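Local coordinates for DUF305 domain-containing protein (Deinococcus radiodurans R1, PDB 3BT5), which is of unknown function but folds as a mostly helical domain of the DUF305 family, which is grouped with the ferritin-like proteins, at residues 57-68 with 133-144. Numbering follows the deposited sequence. Where two conformers were deposited one is given.
Sequences QMRQMEAMLGRW and EVERLARQIVVT
Helix segments 57-68 and 133-144 run antiparallel, their N-to-C directions 161° apart and their axes 11.4 Å apart at closest approach, as neighbours in a four-helix bundle, consistent with the ferritin-like grouping of the DUF305 family. The pair illustrates how a bundle interface can grade from an apolar middle to a charged end. In the middle, for the modelled conformers of the two methionines, L137 turns CD2 towards the CG of M61, 3.9 Å away, while the SD of M64 lies near both L137 and V134. Towards the far end, OE1 of Q57 comes within 3.6 Å of CG1 of I141 and is also hydrogen-bonded to H24 of helix 11-37. At the charged end, E133 reaches across with an extended chain (chi2 -179°) and divides its carboxylate: OE1 accepts R67 NH2 in a 2.7 Å salt bridge, and W68 NE1 donates a hydrogen bond to OE2, 3.1 Å long, close to the indole plane but from above the carboxylate plane. R131, just before the segment, is a second partner of OE2 by a salt bridge. With an alanine here, R67 would probably lose its carboxylate mate and the indole N-H of W68 this acceptor. A water links R67 NE to E133 OE2.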
loop_
_atom_site.group_PDB
_atom_site.type_symbol
_atom_site.label_atom_id
_atom_site.label_comp_id
_atom_site.label_asym_id
_atom_site.label_seq_id
_atom_site.Cartn_x
_atom_site.Cartn_y
_atom_site.Cartn_z
ATOM N N GLN A 57 -7.628 -6.272 -0.672
ATOM C CA GLN A 57 -6.489 -7.161 -0.602
ATOM C C GLN A 57 -6.075 -7.474 0.841
ATOM O O GLN A 57 -5.643 -8.597 1.136
ATOM C CB GLN A 57 -5.341 -6.569 -1.415
ATOM C CG GLN A 57 -5.653 -6.729 -2.916
ATOM C CD GLN A 57 -4.726 -5.987 -3.843
ATOM O OE1 GLN A 57 -3.750 -5.363 -3.419
ATOM N NE2 GLN A 57 -5.026 -6.059 -5.145
ATOM N N MET A 58 -6.245 -6.516 1.757
ATOM C CA MET A 58 -5.975 -6.787 3.162
ATOM C C MET A 58 -6.889 -7.884 3.671
ATOM O O MET A 58 -6.440 -8.747 4.426
ATOM C CB MET A 58 -6.162 -5.531 4.005
ATOM C CG MET A 58 -5.085 -4.501 3.678
ATOM S SD MET A 58 -5.399 -2.908 4.529
ATOM C CE MET A 58 -4.973 -3.360 6.205
ATOM N N ARG A 59 -8.172 -7.858 3.303
ATOM C CA ARG A 59 -9.060 -8.917 3.789
ATOM C C ARG A 59 -8.576 -10.298 3.329
ATOM O O ARG A 59 -8.692 -11.305 4.077
ATOM C CB ARG A 59 -10.485 -8.668 3.292
ATOM C CG ARG A 59 -11.145 -7.454 3.972
ATOM C CD ARG A 59 -12.660 -7.401 3.755
ATOM N NE ARG A 59 -13.037 -7.407 2.350
ATOM C CZ ARG A 59 -13.071 -6.328 1.567
ATOM N NH1 ARG A 59 -12.735 -5.126 2.042
ATOM N NH2 ARG A 59 -13.465 -6.446 0.294
ATOM N N GLN A 60 -8.088 -10.377 2.091
ATOM C CA GLN A 60 -7.555 -11.641 1.561
ATOM C C GLN A 60 -6.318 -12.074 2.330
ATOM O O GLN A 60 -6.134 -13.264 2.614
ATOM C CB GLN A 60 -7.173 -11.487 0.087
ATOM C CG GLN A 60 -8.322 -11.233 -0.873
ATOM C CD GLN A 60 -7.843 -11.203 -2.309
ATOM O OE1 GLN A 60 -7.162 -12.132 -2.772
ATOM N NE2 GLN A 60 -8.175 -10.132 -3.020
ATOM N N MET A 61 -5.439 -11.127 2.631
ATOM C CA MET A 61 -4.234 -11.437 3.388
ATOM C C MET A 61 -4.528 -11.877 4.810
ATOM O O MET A 61 -3.900 -12.812 5.335
ATOM C CB MET A 61 -3.326 -10.211 3.408
ATOM C CG MET A 61 -2.803 -9.917 2.010
ATOM S SD MET A 61 -1.510 -8.692 1.992
ATOM C CE MET A 61 -2.441 -7.292 1.532
ATOM N N GLU A 62 -5.481 -11.193 5.454
ATOM C CA GLU A 62 -5.901 -11.582 6.800
ATOM C C GLU A 62 -6.429 -13.018 6.788
ATOM O O GLU A 62 -6.120 -13.817 7.677
ATOM C CB GLU A 62 -6.987 -10.605 7.291
ATOM C CG GLU A 62 -6.372 -9.263 7.696
ATOM C CD GLU A 62 -7.356 -8.093 7.761
ATOM O OE1 GLU A 62 -8.498 -8.165 7.221
ATOM O OE2 GLU A 62 -6.969 -7.058 8.345
ATOM N N ALA A 63 -7.236 -13.338 5.783
ATOM C CA ALA A 63 -7.811 -14.688 5.709
ATOM C C ALA A 63 -6.706 -15.728 5.538
ATOM O O ALA A 63 -6.738 -16.787 6.145
ATOM C CB ALA A 63 -8.795 -14.775 4.566
ATOM N N MET A 64 -5.713 -15.403 4.718
ATOM C CA MET A 64 -4.590 -16.305 4.500
ATOM C C MET A 64 -3.845 -16.585 5.799
ATOM O O MET A 64 -3.532 -17.728 6.112
ATOM C CB MET A 64 -3.630 -15.663 3.519
ATOM C CG MET A 64 -3.403 -16.513 2.335
ATOM S SD MET A 64 -2.422 -15.715 1.068
ATOM C CE MET A 64 -3.586 -15.738 -0.293
ATOM N N LEU A 65 -3.508 -15.522 6.529
ATOM C CA LEU A 65 -2.787 -15.684 7.772
ATOM C C LEU A 65 -3.657 -16.498 8.740
ATOM O O LEU A 65 -3.161 -17.391 9.403
ATOM C CB LEU A 65 -2.395 -14.352 8.369
ATOM C CG LEU A 65 -1.361 -13.562 7.548
ATOM C CD1 LEU A 65 -1.073 -12.279 8.316
ATOM C CD2 LEU A 65 -0.081 -14.369 7.371
ATOM N N GLY A 66 -4.944 -16.187 8.807
ATOM C CA GLY A 66 -5.843 -16.973 9.665
ATOM C C GLY A 66 -5.861 -18.456 9.314
ATOM O O GLY A 66 -5.783 -19.330 10.210
ATOM N N ARG A 67 -5.999 -18.756 8.026
ATOM C CA ARG A 67 -6.005 -20.164 7.581
ATOM C C ARG A 67 -4.704 -20.875 7.896
ATOM O O ARG A 67 -4.697 -22.073 8.220
ATOM C CB ARG A 67 -6.279 -20.289 6.077
ATOM C CG ARG A 67 -7.672 -19.878 5.655
ATOM C CD ARG A 67 -7.983 -20.347 4.226
ATOM N NE ARG A 67 -7.121 -19.718 3.216
ATOM C CZ ARG A 67 -7.387 -18.555 2.625
ATOM N NH1 ARG A 67 -8.476 -17.870 2.958
ATOM N NH2 ARG A 67 -6.561 -18.068 1.705
ATOM N N TRP A 68 -3.595 -20.148 7.776
ATOM C CA TRP A 68 -2.279 -20.750 7.991
ATOM C C TRP A 68 -1.968 -20.857 9.471
ATOM O O TRP A 68 -0.968 -21.475 9.861
ATOM C CB TRP A 68 -1.194 -19.887 7.334
ATOM C CG TRP A 68 -1.314 -19.816 5.868
ATOM C CD1 TRP A 68 -2.080 -20.606 5.053
ATOM C CD2 TRP A 68 -0.622 -18.895 5.009
ATOM N NE1 TRP A 68 -1.913 -20.233 3.740
ATOM C CE2 TRP A 68 -1.022 -19.183 3.685
ATOM C CE3 TRP A 68 0.285 -17.849 5.236
ATOM C CZ2 TRP A 68 -0.542 -18.479 2.592
ATOM C CZ3 TRP A 68 0.758 -17.126 4.134
ATOM C CH2 TRP A 68 0.347 -17.444 2.830
ATOM N N GLU A 133 -2.372 -19.883 -4.186
ATOM C CA GLU A 133 -3.122 -18.730 -3.679
ATOM C C GLU A 133 -2.224 -17.526 -3.456
ATOM O O GLU A 133 -2.678 -16.373 -3.561
ATOM C CB GLU A 133 -3.851 -19.069 -2.386
ATOM C CG GLU A 133 -2.940 -19.512 -1.236
ATOM C CD GLU A 133 -3.731 -19.849 0.018
ATOM O OE1 GLU A 133 -4.907 -19.441 0.087
ATOM O OE2 GLU A 133 -3.201 -20.513 0.929
ATOM N N VAL A 134 -0.953 -17.792 -3.167
ATOM C CA VAL A 134 0.004 -16.705 -2.980
ATOM C C VAL A 134 0.359 -16.132 -4.338
ATOM O O VAL A 134 0.414 -14.920 -4.505
ATOM C CB VAL A 134 1.265 -17.154 -2.183
ATOM C CG1 VAL A 134 2.310 -16.037 -2.118
ATOM C CG2 VAL A 134 0.856 -17.580 -0.762
ATOM N N GLU A 135 0.540 -16.996 -5.337
ATOM C CA GLU A 135 0.819 -16.505 -6.682
ATOM C C GLU A 135 -0.329 -15.631 -7.186
ATOM O O GLU A 135 -0.106 -14.574 -7.786
ATOM C CB GLU A 135 1.075 -17.671 -7.666
ATOM C CG GLU A 135 1.532 -17.158 -9.033
ATOM C CD GLU A 135 1.671 -18.234 -10.088
ATOM O OE1 GLU A 135 1.212 -19.377 -9.855
ATOM O OE2 GLU A 135 2.235 -17.918 -11.163
ATOM N N ARG A 136 -1.554 -16.074 -6.929
ATOM C CA ARG A 136 -2.740 -15.348 -7.384
ATOM C C ARG A 136 -2.774 -13.967 -6.732
ATOM O O ARG A 136 -2.936 -12.937 -7.411
ATOM C CB ARG A 136 -4.005 -16.150 -7.048
ATOM C CG ARG A 136 -5.299 -15.588 -7.620
ATOM C CD ARG A 136 -6.476 -16.550 -7.412
ATOM N NE ARG A 136 -6.735 -16.827 -5.997
ATOM C CZ ARG A 136 -6.572 -18.016 -5.414
ATOM N NH1 ARG A 136 -6.836 -18.163 -4.120
ATOM N NH2 ARG A 136 -6.151 -19.061 -6.119
ATOM N N LEU A 137 -2.617 -13.947 -5.413
ATOM C CA LEU A 137 -2.590 -12.685 -4.650
ATOM C C LEU A 137 -1.491 -11.761 -5.167
ATOM O O LEU A 137 -1.699 -10.553 -5.384
ATOM C CB LEU A 137 -2.328 -12.985 -3.183
ATOM C CG LEU A 137 -2.039 -11.759 -2.308
ATOM C CD1 LEU A 137 -3.309 -10.928 -2.164
ATOM C CD2 LEU A 137 -1.482 -12.168 -0.928
ATOM N N ALA A 138 -0.315 -12.336 -5.390
ATOM C CA ALA A 138 0.809 -11.546 -5.887
ATOM C C ALA A 138 0.482 -10.897 -7.233
ATOM O O ALA A 138 0.759 -9.705 -7.462
ATOM C CB ALA A 138 2.052 -12.410 -6.004
ATOM N N ARG A 139 -0.069 -11.682 -8.149
ATOM C CA ARG A 139 -0.451 -11.118 -9.437
ATOM C C ARG A 139 -1.463 -9.980 -9.270
ATOM O O ARG A 139 -1.329 -8.913 -9.901
ATOM C CB ARG A 139 -0.970 -12.232 -10.353
ATOM C CG ARG A 139 0.109 -13.276 -10.632
ATOM C CD ARG A 139 -0.251 -14.274 -11.724
ATOM N NE ARG A 139 0.877 -15.170 -11.985
ATOM C CZ ARG A 139 1.922 -14.862 -12.753
ATOM N NH1 ARG A 139 1.986 -13.680 -13.353
ATOM N NH2 ARG A 139 2.906 -15.737 -12.928
ATOM N N GLN A 140 -2.466 -10.180 -8.418
ATOM C CA GLN A 140 -3.474 -9.124 -8.174
ATOM C C GLN A 140 -2.857 -7.847 -7.614
ATOM O O GLN A 140 -3.211 -6.734 -8.018
ATOM C CB GLN A 140 -4.599 -9.612 -7.258
ATOM C CG GLN A 140 -5.480 -10.693 -7.886
ATOM C CD GLN A 140 -6.323 -11.438 -6.857
ATOM O OE1 GLN A 140 -6.398 -11.045 -5.690
ATOM N NE2 GLN A 140 -6.954 -12.528 -7.287
ATOM N N ILE A 141 -1.951 -8.002 -6.660
ATOM C CA ILE A 141 -1.264 -6.853 -6.084
ATOM C C ILE A 141 -0.518 -6.074 -7.162
ATOM O O ILE A 141 -0.660 -4.843 -7.254
ATOM C CB ILE A 141 -0.300 -7.279 -4.956
ATOM C CG1 ILE A 141 -1.089 -7.762 -3.735
ATOM C CG2 ILE A 141 0.671 -6.135 -4.605
ATOM C CD1 ILE A 141 -0.235 -8.463 -2.682
ATOM N N VAL A 142 0.266 -6.773 -7.989
ATOM C CA VAL A 142 1.090 -6.094 -8.984
ATOM C C VAL A 142 0.189 -5.338 -9.968
ATOM O O VAL A 142 0.419 -4.173 -10.273
ATOM C CB VAL A 142 2.067 -7.069 -9.723
ATOM C CG1 VAL A 142 2.741 -6.391 -10.938
ATOM C CG2 VAL A 142 3.124 -7.601 -8.772
ATOM N N VAL A 143 -0.850 -6.005 -10.453
ATOM C CA VAL A 143 -1.744 -5.376 -11.429
ATOM C C VAL A 143 -2.401 -4.115 -10.842
ATOM O O VAL A 143 -2.441 -3.052 -11.471
ATOM C CB VAL A 143 -2.821 -6.405 -11.889
ATOM C CG1 VAL A 143 -3.972 -5.727 -12.629
ATOM C CG2 VAL A 143 -2.189 -7.426 -12.801
ATOM N N THR A 144 -2.937 -4.252 -9.638
ATOM C CA THR A 144 -3.654 -3.163 -9.011
ATOM C C THR A 144 -2.703 -1.996 -8.710
ATOM O O THR A 144 -3.042 -0.816 -8.958
ATOM C CB THR A 144 -4.367 -3.661 -7.746
ATOM O OG1 THR A 144 -5.345 -4.637 -8.138
ATOM C CG2 THR A 144 -5.057 -2.507 -7.026
HETATM O O HOH W 1 -5.004 -21.400 2.688
#